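Long-range contact in glycosaminoglycan xylosylkinase (PDB 5XOM), which probably phosphorylates xylose in the glycosaminoglycan linkage region, as a kinase of the secretory Fam20 family: residues T266-R278 with M291-N303. Residues are numbered along the deposited sequence; the frame is centred on the assembly and turned at random.
Sequences TSIFDFLIGNADR and MVIHLDNAKSFGN
R278 reaches N297 through NH2, which meets OD1 at 2.7 Å in a nearly straight bond (169°) lying close to the guanidinium plane, although the amide itself is turned steeply against that plane. The neighbouring NH1 gives a more bent bond of 3.1 Å to L295 O, approaching from above the carbonyl plane. Nearby, the rings of F269 and H294 form an offset stack, centroids 4.2 Å apart and planes within 3° of parallel, while the histidine edge presents NE2 to T266 OG1 at 2.8 Å. Where the helix stops, F301 N binds I273 O at 2.8 Å, nearly along the C=O axis. The same oxygen sits over the F301 ring, whose CZ lies 3.7 Å from I273 CG2. On the outer side, K299 NZ and D277 OD2 form a salt bridge at 3.0 Å, its hydrogen-bond geometry weak; Y231 holds the other carboxylate oxygen, and the carbonyl of Y126 takes the ammonium. The example illustrates how a kinase-like C-terminal lobe can fasten two loops to one helix: the sequences GNADR and LDNAKSFG are consistent with the catalytic and metal-binding loops of Fam20 kinases. G274, with positive phi, closes helix 259-273 in a Schellman motif and turns the chain into the first loop. Behind the arginine stands D270, gripped side-on through the syn lone pairs of both oxygens, R278 NH2 taking OD1 and R278 NE lying 2.6 Å from D270 OD2; the bend at chi3 (-56°) helps bring the guanidinium into this position. A leucine in place of R278 would probably leave the buried D270 carboxylate without its countercharge and N297 freer to turn. Farther out, N297 ND2 returns to H294 O, and D142 of helix 132-144 binds H294 ND1, helping fix the imidazole's rotation.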
ATOM      1  N   THR A 266      24.466   2.358   0.415  1.00 29.53           N
ATOM      2  CA  THR A 266      24.578   2.373  -1.037  1.00 27.35           C
ATOM      3  C   THR A 266      25.825   1.637  -1.517  1.00 27.11           C
ATOM      4  O   THR A 266      25.831   1.100  -2.631  1.00 28.69           O
ATOM      5  CB  THR A 266      24.543   3.820  -1.536  1.00 31.82           C
ATOM      6  OG1 THR A 266      23.269   4.394  -1.218  1.00 31.83           O
ATOM      7  CG2 THR A 266      24.751   3.900  -3.049  1.00 27.98           C
ATOM      8  N   SER A 267      26.881   1.586  -0.699  1.00 29.22           N
ATOM      9  CA  SER A 267      28.053   0.812  -1.094  1.00 31.23           C
ATOM     10  C   SER A 267      27.755  -0.682  -1.078  1.00 28.45           C
ATOM     11  O   SER A 267      28.275  -1.427  -1.915  1.00 28.05           O
ATOM     12  CB  SER A 267      29.238   1.129  -0.182  1.00 33.06           C
ATOM     13  OG  SER A 267      29.105   0.488   1.074  1.00 33.25           O
ATOM     14  N   ILE A 268      26.901  -1.130  -0.156  1.00 26.78           N
ATOM     15  CA  ILE A 268      26.460  -2.520  -0.152  1.00 27.75           C
ATOM     16  C   ILE A 268      25.609  -2.805  -1.382  1.00 33.40           C
ATOM     17  O   ILE A 268      25.788  -3.823  -2.064  1.00 31.62           O
ATOM     18  CB  ILE A 268      25.693  -2.828   1.148  1.00 25.69           C
ATOM     19  CG1 ILE A 268      26.653  -2.857   2.339  1.00 28.32           C
ATOM     20  CG2 ILE A 268      24.918  -4.139   1.031  1.00 25.23           C
ATOM     21  CD1 ILE A 268      25.951  -2.847   3.679  1.00 30.96           C
ATOM     22  N   PHE A 269      24.673  -1.903  -1.688  1.00 29.78           N
ATOM     23  CA  PHE A 269      23.826  -2.073  -2.861  1.00 30.61           C
ATOM     24  C   PHE A 269      24.657  -2.056  -4.140  1.00 25.43           C
ATOM     25  O   PHE A 269      24.469  -2.898  -5.024  1.00 25.43           O
ATOM     26  CB  PHE A 269      22.760  -0.976  -2.865  1.00 22.46           C
ATOM     27  CG  PHE A 269      21.933  -0.898  -4.125  1.00 21.89           C
ATOM     28  CD1 PHE A 269      20.860  -1.757  -4.323  1.00 22.98           C
ATOM     29  CD2 PHE A 269      22.186   0.083  -5.079  1.00 22.00           C
ATOM     30  CE1 PHE A 269      20.078  -1.674  -5.462  1.00 20.97           C
ATOM     31  CE2 PHE A 269      21.398   0.179  -6.230  1.00 23.12           C
ATOM     32  CZ  PHE A 269      20.341  -0.707  -6.416  1.00 22.86           C
ATOM     33  N   ASP A 270      25.606  -1.122  -4.240  1.00 24.80           N
ATOM     34  CA  ASP A 270      26.455  -1.055  -5.426  1.00 27.87           C
ATOM     35  C   ASP A 270      27.365  -2.268  -5.540  1.00 31.25           C
ATOM     36  O   ASP A 270      27.668  -2.717  -6.655  1.00 24.96           O
ATOM     37  CB  ASP A 270      27.280   0.233  -5.413  1.00 24.47           C
ATOM     38  CG  ASP A 270      26.480   1.442  -5.875  1.00 34.36           C
ATOM     39  OD1 ASP A 270      25.488   1.255  -6.626  1.00 33.33           O
ATOM     40  OD2 ASP A 270      26.835   2.576  -5.498  1.00 32.51           O
ATOM     41  N   PHE A 271      27.819  -2.799  -4.406  1.00 29.94           N
ATOM     42  CA  PHE A 271      28.668  -3.985  -4.426  1.00 24.02           C
ATOM     43  C   PHE A 271      27.908  -5.200  -4.939  1.00 23.43           C
ATOM     44  O   PHE A 271      28.465  -6.006  -5.695  1.00 26.28           O
ATOM     45  CB  PHE A 271      29.241  -4.252  -3.038  1.00 29.01           C
ATOM     46  CG  PHE A 271      29.932  -5.585  -2.912  1.00 30.75           C
ATOM     47  CD1 PHE A 271      31.142  -5.829  -3.545  1.00 33.68           C
ATOM     48  CD2 PHE A 271      29.342  -6.609  -2.197  1.00 32.81           C
ATOM     49  CE1 PHE A 271      31.767  -7.076  -3.427  1.00 30.20           C
ATOM     50  CE2 PHE A 271      29.958  -7.849  -2.086  1.00 33.88           C
ATOM     51  CZ  PHE A 271      31.164  -8.083  -2.696  1.00 32.50           C
ATOM     52  N   LEU A 272      26.638  -5.364  -4.537  1.00 23.09           N
ATOM     53  CA  LEU A 272      25.877  -6.524  -5.000  1.00 28.17           C
ATOM     54  C   LEU A 272      25.638  -6.484  -6.504  1.00 25.61           C
ATOM     55  O   LEU A 272      25.658  -7.528  -7.164  1.00 21.98           O
ATOM     56  CB  LEU A 272      24.541  -6.644  -4.264  1.00 26.37           C
ATOM     57  CG  LEU A 272      24.599  -6.729  -2.742  1.00 32.33           C
ATOM     58  CD1 LEU A 272      23.260  -6.304  -2.145  1.00 29.18           C
ATOM     59  CD2 LEU A 272      25.013  -8.142  -2.315  1.00 25.46           C
ATOM     60  N   ILE A 273      25.393  -5.296  -7.069  1.00 30.43           N
ATOM     61  CA  ILE A 273      25.120  -5.210  -8.501  1.00 23.53           C
ATOM     62  C   ILE A 273      26.379  -4.995  -9.331  1.00 26.17           C
ATOM     63  O   ILE A 273      26.311  -5.074 -10.568  1.00 29.23           O
ATOM     64  CB  ILE A 273      24.083  -4.107  -8.806  1.00 25.11           C
ATOM     65  CG1 ILE A 273      24.644  -2.714  -8.503  1.00 20.81           C
ATOM     66  CG2 ILE A 273      22.794  -4.369  -8.023  1.00 20.22           C
ATOM     67  CD1 ILE A 273      23.672  -1.584  -8.832  1.00 21.35           C
ATOM     68  N   GLY A 274      27.525  -4.761  -8.697  1.00 25.40           N
ATOM     69  CA  GLY A 274      28.760  -4.559  -9.430  1.00 22.02           C
ATOM     70  C   GLY A 274      28.928  -3.167 -10.003  1.00 32.77           C
ATOM     71  O   GLY A 274      29.605  -3.007 -11.022  1.00 32.73           O
ATOM     72  N   ASN A 275      28.334  -2.152  -9.371  1.00 28.14           N
ATOM     73  CA  ASN A 275      28.432  -0.766  -9.825  1.00 25.42           C
ATOM     74  C   ASN A 275      29.626  -0.120  -9.133  1.00 31.32           C
ATOM     75  O   ASN A 275      29.546   0.286  -7.970  1.00 28.78           O
ATOM     76  CB  ASN A 275      27.143  -0.003  -9.530  1.00 23.64           C
ATOM     77  CG  ASN A 275      27.252   1.488  -9.851  1.00 33.29           C
ATOM     78  OD1 ASN A 275      26.558   2.317  -9.262  1.00 39.62           O
ATOM     79  ND2 ASN A 275      28.100   1.830 -10.803  1.00 31.48           N
ATOM     80  N   ALA A 276      30.736  -0.004  -9.859  1.00 25.62           N
ATOM     81  CA  ALA A 276      31.942   0.623  -9.348  1.00 26.53           C
ATOM     82  C   ALA A 276      32.075   2.068  -9.798  1.00 28.15           C
ATOM     83  O   ALA A 276      33.166   2.634  -9.711  1.00 35.93           O
ATOM     84  CB  ALA A 276      33.171  -0.173  -9.772  1.00 28.90           C
ATOM     85  N   ASP A 277      30.986   2.686 -10.261  1.00 29.17           N
ATOM     86  CA  ASP A 277      31.073   3.935 -11.004  1.00 30.87           C
ATOM     87  C   ASP A 277      30.252   5.059 -10.372  1.00 34.27           C
ATOM     88  O   ASP A 277      29.957   6.052 -11.041  1.00 32.98           O
ATOM     89  CB  ASP A 277      30.608   3.684 -12.443  1.00 36.93           C
ATOM     90  CG  ASP A 277      31.055   4.765 -13.414  1.00 48.79           C
ATOM     91  OD1 ASP A 277      32.263   5.086 -13.445  1.00 52.02           O
ATOM     92  OD2 ASP A 277      30.195   5.288 -14.154  1.00 54.91           O
ATOM     93  N   ARG A 278      29.933   4.966  -9.081  1.00 34.03           N
ATOM     94  CA  ARG A 278      29.241   6.065  -8.409  1.00 34.07           C
ATOM     95  C   ARG A 278      30.269   7.048  -7.836  1.00 37.67           C
ATOM     96  O   ARG A 278      30.459   7.181  -6.627  1.00 38.44           O
ATOM     97  CB  ARG A 278      28.294   5.532  -7.339  1.00 28.86           C
ATOM     98  CG  ARG A 278      27.180   6.519  -6.984  1.00 33.03           C
ATOM     99  CD  ARG A 278      26.180   5.944  -5.986  1.00 35.96           C
ATOM    100  NE  ARG A 278      25.577   4.696  -6.450  1.00 34.83           N
ATOM    101  CZ  ARG A 278      24.494   4.624  -7.219  1.00 32.55           C
ATOM    102  NH1 ARG A 278      23.890   5.733  -7.622  1.00 33.47           N
ATOM    103  NH2 ARG A 278      24.014   3.442  -7.585  1.00 30.98           N
ATOM    104  N   MET A 291      18.374  12.106   1.927  1.00 34.04           N
ATOM    105  CA  MET A 291      18.657  10.712   1.603  1.00 36.18           C
ATOM    106  C   MET A 291      19.398  10.607   0.283  1.00 34.76           C
ATOM    107  O   MET A 291      18.998  11.231  -0.704  1.00 38.06           O
ATOM    108  CB  MET A 291      17.375   9.871   1.537  1.00 37.04           C
ATOM    109  CG  MET A 291      17.632   8.390   1.225  1.00 40.57           C
ATOM    110  SD  MET A 291      16.270   7.251   1.548  1.00 36.34           S
ATOM    111  CE  MET A 291      15.233   7.611   0.168  1.00 25.15           C
ATOM    112  N   VAL A 292      20.466   9.808   0.269  1.00 28.58           N
ATOM    113  CA  VAL A 292      21.148   9.474  -0.978  1.00 28.39           C
ATOM    114  C   VAL A 292      20.296   8.479  -1.753  1.00 30.20           C
ATOM    115  O   VAL A 292      19.851   7.460  -1.207  1.00 28.33           O
ATOM    116  CB  VAL A 292      22.543   8.899  -0.691  1.00 30.22           C
ATOM    117  CG1 VAL A 292      23.281   8.561  -1.996  1.00 25.76           C
ATOM    118  CG2 VAL A 292      23.345   9.852   0.182  1.00 31.39           C
ATOM    119  N   ILE A 293      20.034   8.779  -3.030  1.00 27.70           N
ATOM    120  CA  ILE A 293      19.120   7.969  -3.825  1.00 25.85           C
ATOM    121  C   ILE A 293      19.924   7.124  -4.798  1.00 30.97           C
ATOM    122  O   ILE A 293      21.040   7.471  -5.198  1.00 29.70           O
ATOM    123  CB  ILE A 293      18.062   8.815  -4.566  1.00 26.52           C
ATOM    124  CG1 ILE A 293      18.718   9.859  -5.473  1.00 32.40           C
ATOM    125  CG2 ILE A 293      17.105   9.468  -3.583  1.00 29.29           C
ATOM    126  CD1 ILE A 293      17.723  10.612  -6.330  1.00 35.82           C
ATOM    127  N   HIS A 294      19.337   5.990  -5.181  1.00 29.10           N
ATOM    128  CA  HIS A 294      19.952   5.050  -6.117  1.00 29.24           C
ATOM    129  C   HIS A 294      19.498   5.417  -7.522  1.00 25.31           C
ATOM    130  O   HIS A 294      18.642   4.776  -8.142  1.00 23.63           O
ATOM    131  CB  HIS A 294      19.597   3.624  -5.757  1.00 27.52           C
ATOM    132  CG  HIS A 294      20.123   3.218  -4.387  1.00 29.99           C
ATOM    133  ND1 HIS A 294      19.573   2.162  -3.657  1.00 28.46           N
ATOM    134  CD2 HIS A 294      21.143   3.727  -3.646  1.00 23.40           C
ATOM    135  CE1 HIS A 294      20.236   2.052  -2.528  1.00 27.34           C
ATOM    136  NE2 HIS A 294      21.183   2.984  -2.503  1.00 30.23           N
ATOM    137  N   LEU A 295      20.099   6.480  -8.042  1.00 29.09           N
ATOM    138  CA  LEU A 295      19.771   7.009  -9.359  1.00 31.19           C
ATOM    139  C   LEU A 295      20.939   6.737 -10.306  1.00 32.56           C
ATOM    140  O   LEU A 295      22.107   6.874  -9.921  1.00 32.84           O
ATOM    141  CB  LEU A 295      19.447   8.504  -9.253  1.00 29.67           C
ATOM    142  CG  LEU A 295      19.164   9.286 -10.522  1.00 38.89           C
ATOM    143  CD1 LEU A 295      17.941   8.679 -11.173  1.00 40.53           C
ATOM    144  CD2 LEU A 295      18.890  10.736 -10.140  1.00 44.43           C
ATOM    145  N   ASP A 296      20.611   6.302 -11.525  1.00 32.23           N
ATOM    146  CA  ASP A 296      21.574   5.847 -12.523  1.00 32.33           C
ATOM    147  C   ASP A 296      22.382   4.662 -12.004  1.00 31.43           C
ATOM    148  O   ASP A 296      23.523   4.818 -11.555  1.00 29.11           O
ATOM    149  CB  ASP A 296      22.515   6.982 -12.949  1.00 36.65           C
ATOM    150  CG  ASP A 296      23.435   6.591 -14.110  1.00 62.34           C
ATOM    151  OD1 ASP A 296      24.088   7.498 -14.675  1.00 73.53           O
ATOM    152  OD2 ASP A 296      23.508   5.392 -14.475  1.00 65.04           O
ATOM    153  N   ASN A 297      21.803   3.468 -12.081  1.00 26.32           N
ATOM    154  CA  ASN A 297      22.447   2.249 -11.612  1.00 26.87           C
ATOM    155  C   ASN A 297      22.869   1.344 -12.763  1.00 27.58           C
ATOM    156  O   ASN A 297      23.076   0.144 -12.556  1.00 25.40           O
ATOM    157  CB  ASN A 297      21.518   1.498 -10.657  1.00 23.01           C
ATOM    158  CG  ASN A 297      20.938   2.395  -9.580  1.00 27.94           C
ATOM    159  OD1 ASN A 297      21.665   3.128  -8.912  1.00 28.74           O
ATOM    160  ND2 ASN A 297      19.614   2.342  -9.406  1.00 24.88           N
ATOM    161  N   ALA A 298      22.998   1.897 -13.974  1.00 22.33           N
ATOM    162  CA  ALA A 298      23.107   1.087 -15.184  1.00 26.45           C
ATOM    163  C   ALA A 298      24.503   0.538 -15.442  1.00 23.18           C
ATOM    164  O   ALA A 298      24.643  -0.388 -16.253  1.00 24.00           O
ATOM    165  CB  ALA A 298      22.671   1.892 -16.407  1.00 25.02           C
ATOM    166  N   LYS A 299      25.536   1.056 -14.784  1.00 25.31           N
ATOM    167  CA  LYS A 299      26.879   0.533 -15.023  1.00 30.03           C
ATOM    168  C   LYS A 299      27.162  -0.583 -14.024  1.00 27.91           C
ATOM    169  O   LYS A 299      28.061  -0.539 -13.184  1.00 29.34           O
ATOM    170  CB  LYS A 299      27.915   1.648 -14.945  1.00 28.46           C
ATOM    171  CG  LYS A 299      29.183   1.308 -15.716  1.00 42.69           C
ATOM    172  CD  LYS A 299      29.126   1.819 -17.147  1.00 45.42           C
ATOM    173  CE  LYS A 299      29.270   3.322 -17.183  1.00 46.06           C
ATOM    174  NZ  LYS A 299      30.606   3.707 -16.653  1.00 57.40           N
ATOM    175  N   SER A 300      26.361  -1.630 -14.173  1.00 23.59           N
ATOM    176  CA  SER A 300      26.378  -2.751 -13.255  1.00 24.58           C
ATOM    177  C   SER A 300      26.054  -4.008 -14.049  1.00 21.21           C
ATOM    178  O   SER A 300      25.741  -3.952 -15.245  1.00 19.74           O
ATOM    179  CB  SER A 300      25.406  -2.505 -12.088  1.00 24.63           C
ATOM    180  OG  SER A 300      24.092  -2.275 -12.555  1.00 36.06           O
ATOM    181  N   PHE A 301      26.149  -5.152 -13.369  1.00 23.77           N
ATOM    182  CA  PHE A 301      25.960  -6.464 -13.995  1.00 20.07           C
ATOM    183  C   PHE A 301      26.747  -6.566 -15.304  1.00 24.58           C
ATOM    184  O   PHE A 301      26.236  -7.015 -16.334  1.00 23.48           O
ATOM    185  CB  PHE A 301      24.474  -6.767 -14.208  1.00 19.23           C
ATOM    186  CG  PHE A 301      23.685  -6.845 -12.918  1.00 27.65           C
ATOM    187  CD1 PHE A 301      23.783  -7.964 -12.093  1.00 19.50           C
ATOM    188  CD2 PHE A 301      22.837  -5.813 -12.538  1.00 19.01           C
ATOM    189  CE1 PHE A 301      23.060  -8.042 -10.904  1.00 25.56           C
ATOM    190  CE2 PHE A 301      22.107  -5.882 -11.350  1.00 19.05           C
ATOM    191  CZ  PHE A 301      22.223  -6.998 -10.530  1.00 24.51           C
ATOM    192  N   GLY A 302      28.008  -6.136 -15.258  1.00 23.69           N
ATOM    193  CA  GLY A 302      28.898  -6.257 -16.395  1.00 27.15           C
ATOM    194  C   GLY A 302      29.683  -7.556 -16.400  1.00 27.32           C
ATOM    195  O   GLY A 302      30.016  -8.060 -17.474  1.00 30.88           O
ATOM    196  N   ASN A 303      29.962  -8.130 -15.219  1.00 24.83           N
ATOM    197  CA  ASN A 303      30.724  -9.374 -15.157  1.00 21.43           C
ATOM    198  C   ASN A 303      30.257 -10.192 -13.958  1.00 21.61           C
ATOM    199  O   ASN A 303      30.466  -9.799 -12.807  1.00 24.84           O
ATOM    200  CB  ASN A 303      32.234  -9.117 -15.090  1.00 28.14           C
ATOM    201  CG  ASN A 303      33.062 -10.413 -15.051  1.00 26.85           C
ATOM    202  OD1 ASN A 303      32.576 -11.501 -14.712  1.00 30.90           O
ATOM    203  ND2 ASN A 303      34.295 -10.306 -15.520  1.00 24.80           N
TER
HETATM  204  O   HOH W   1      21.346   5.796   0.505  1.00 29.41           O
HETATM  205  O   HOH W   2      29.402  -4.039 -13.599  1.00 23.74           O
HETATM  206  O   HOH W   3      30.694  -0.054 -12.818  1.00 29.83           O
HETATM  207  O   HOH W   4      23.544   8.505  -5.759  1.00 34.31           O